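Local coordinates for metallo-beta-lactamase domain-containing protein 1 (Thermotoga maritima, PDB 1ZTC), which probably acts as a metal-dependent endoribonuclease of the metallo-beta-lactamase superfamily and binds two nickel ions in its active site, at residues T106-Y109 and L110-G113. Sequence-based numbering, arbitrary orientation.
Sequences TKNY and LSFG. With PO4 (phosphate ion), chain G.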
ATOM      1  N   THR A 106     -19.882 -19.094 -17.604  1.00 53.75           N
ATOM      2  CA  THR A 106     -19.753 -18.683 -19.000  1.00 52.82           C
ATOM      3  C   THR A 106     -18.498 -17.870 -19.277  1.00 53.08           C
ATOM      4  O   THR A 106     -18.250 -17.519 -20.424  1.00 52.60           O
ATOM      5  CB  THR A 106     -20.979 -17.868 -19.490  1.00 52.47           C
ATOM      6  OG1 THR A 106     -20.998 -16.545 -18.924  1.00 52.16           O
ATOM      7  CG2 THR A 106     -22.280 -18.583 -19.145  1.00 54.22           C
ATOM      8  N   LYS A 107     -17.729 -17.540 -18.237  1.00 53.12           N
ATOM      9  CA  LYS A 107     -16.472 -16.824 -18.398  1.00 55.40           C
ATOM     10  C   LYS A 107     -15.291 -17.781 -18.528  1.00 53.52           C
ATOM     11  O   LYS A 107     -15.224 -18.801 -17.864  1.00 53.18           O
ATOM     12  CB  LYS A 107     -16.204 -15.892 -17.212  1.00 53.95           C
ATOM     13  CG  LYS A 107     -17.019 -14.666 -17.208  1.00 63.43           C
ATOM     14  CD  LYS A 107     -16.337 -13.534 -16.416  1.00 64.75           C
ATOM     15  CE  LYS A 107     -17.394 -12.708 -15.713  1.00 69.05           C
ATOM     16  NZ  LYS A 107     -16.960 -11.348 -15.315  1.00 62.04           N
ATOM     17  N   ASN A 108     -14.375 -17.428 -19.411  1.00 54.01           N
ATOM     18  CA  ASN A 108     -13.152 -18.166 -19.613  1.00 53.89           C
ATOM     19  C   ASN A 108     -12.068 -17.498 -18.770  1.00 53.03           C
ATOM     20  O   ASN A 108     -11.452 -16.523 -19.199  1.00 52.99           O
ATOM     21  CB  ASN A 108     -12.838 -18.110 -21.106  1.00 52.13           C
ATOM     22  CG  ASN A 108     -11.598 -18.878 -21.481  1.00 48.44           C
ATOM     23  OD1 ASN A 108     -10.873 -19.371 -20.630  1.00 46.25           O
ATOM     24  ND2 ASN A 108     -11.351 -18.971 -22.754  1.00 42.56           N
ATOM     25  N   TYR A 109     -11.856 -18.034 -17.574  1.00 52.42           N
ATOM     26  CA  TYR A 109     -10.880 -17.472 -16.640  1.00 54.49           C
ATOM     27  C   TYR A 109      -9.441 -17.677 -17.101  1.00 54.78           C
ATOM     28  O   TYR A 109      -8.579 -16.881 -16.793  1.00 55.63           O
ATOM     29  CB  TYR A 109     -11.112 -18.024 -15.237  1.00 53.83           C
ATOM     30  CG  TYR A 109     -12.400 -17.472 -14.706  1.00 51.83           C
ATOM     31  CD1 TYR A 109     -12.446 -16.198 -14.180  1.00 55.56           C
ATOM     32  CD2 TYR A 109     -13.594 -18.188 -14.814  1.00 54.81           C
ATOM     33  CE1 TYR A 109     -13.638 -15.648 -13.721  1.00 59.93           C
ATOM     34  CE2 TYR A 109     -14.801 -17.646 -14.358  1.00 55.34           C
ATOM     35  CZ  TYR A 109     -14.805 -16.367 -13.825  1.00 54.98           C
ATOM     36  OH  TYR A 109     -15.965 -15.791 -13.390  1.00 62.34           O
ATOM     37  N   LEU A 110      -9.189 -18.740 -17.848  1.00 55.62           N
ATOM     38  CA  LEU A 110      -7.864 -18.972 -18.438  1.00 58.47           C
ATOM     39  C   LEU A 110      -7.439 -17.903 -19.416  1.00 60.61           C
ATOM     40  O   LEU A 110      -6.255 -17.750 -19.721  1.00 63.90           O
ATOM     41  CB  LEU A 110      -7.835 -20.274 -19.262  1.00 58.22           C
ATOM     42  CG  LEU A 110      -7.780 -21.556 -18.471  1.00 61.34           C
ATOM     43  CD1 LEU A 110      -7.590 -22.705 -19.439  1.00 60.44           C
ATOM     44  CD2 LEU A 110      -6.650 -21.495 -17.432  1.00 62.92           C
ATOM     45  N   SER A 111      -8.411 -17.187 -19.947  1.00 60.96           N
ATOM     46  CA  SER A 111      -8.103 -16.094 -20.856  1.00 61.31           C
ATOM     47  C   SER A 111      -7.749 -14.778 -20.123  1.00 61.31           C
ATOM     48  O   SER A 111      -7.426 -13.806 -20.775  1.00 64.09           O
ATOM     49  CB  SER A 111      -9.240 -15.865 -21.879  1.00 61.42           C
ATOM     50  OG  SER A 111     -10.282 -15.036 -21.364  1.00 63.14           O
ATOM     51  N   PHE A 112      -7.796 -14.756 -18.795  1.00 60.87           N
ATOM     52  CA  PHE A 112      -7.374 -13.570 -18.007  1.00 61.17           C
ATOM     53  C   PHE A 112      -5.852 -13.310 -17.999  1.00 59.29           C
ATOM     54  O   PHE A 112      -5.381 -12.385 -17.358  1.00 61.19           O
ATOM     55  CB  PHE A 112      -7.827 -13.707 -16.565  1.00 64.84           C
ATOM     56  CG  PHE A 112      -9.260 -13.395 -16.347  1.00 72.53           C
ATOM     57  CD1 PHE A 112     -10.184 -13.427 -17.405  1.00 79.23           C
ATOM     58  CD2 PHE A 112      -9.703 -13.082 -15.058  1.00 76.50           C
ATOM     59  CE1 PHE A 112     -11.521 -13.146 -17.180  1.00 81.03           C
ATOM     60  CE2 PHE A 112     -11.032 -12.792 -14.816  1.00 79.44           C
ATOM     61  CZ  PHE A 112     -11.953 -12.822 -15.877  1.00 81.00           C
ATOM     62  N   GLY A 113      -5.087 -14.140 -18.691  1.00 55.85           N
ATOM     63  CA  GLY A 113      -3.642 -14.062 -18.674  1.00 53.62           C
ATOM     64  C   GLY A 113      -3.090 -15.375 -18.176  1.00 49.88           C
ATOM     65  O   GLY A 113      -3.732 -16.070 -17.396  1.00 51.11           O
TER
HETATM   66  P   PO4 G 303     -18.113  -9.081 -17.709  1.00 46.33           P
HETATM   67  O1  PO4 G 303     -18.462  -9.485 -19.110  1.00 62.81           O
HETATM   68  O2  PO4 G 303     -16.646  -9.231 -17.483  1.00 59.22           O
HETATM   69  O3  PO4 G 303     -18.735 -10.038 -16.728  1.00 40.86           O
HETATM   70  O4  PO4 G 303     -18.607  -7.674 -17.487  1.00 54.91           O
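S111 grips the carbonyl of N108 twice, a compact example of how a turning chain can pair its own carbonyls with donors three residues on. With chi1 at 84°, its hydroxyl OG sits between the backbone N and the carbonyl carbon and comes back to N108 O, 2.9 Å away and tilted only slightly from the carbonyl plane. S111 N reaches N108 O at 3.2 Å from well above that plane, and has a second, weak bond to N108 OD1 at 3.4 Å. One residue on, F112 N bonds Y109 O at 3.0 Å, a fairly straight bond (161° at the hydrogen). K107, its chain bent at chi3, brings NZ to within 2.6 Å of phosphate O3; E155 forms a salt bridge with the same amine, and K187 of the second subunit also holds the anion. Packing centres on an offset edge-to-face stack, the edge of Y109 toward the face of F112: Y109 CD1 lies 3.7 Å from F112 CE2, with planes at 60°. Y109 is buried against V82 and I124, whereas F112 meets Y120 edge-to-face. Two successive i to i+3 bonds make overlapping beta-turns, which lead through G113, the N-cap, into helix 114-125 of this metallo-beta-lactamase fold.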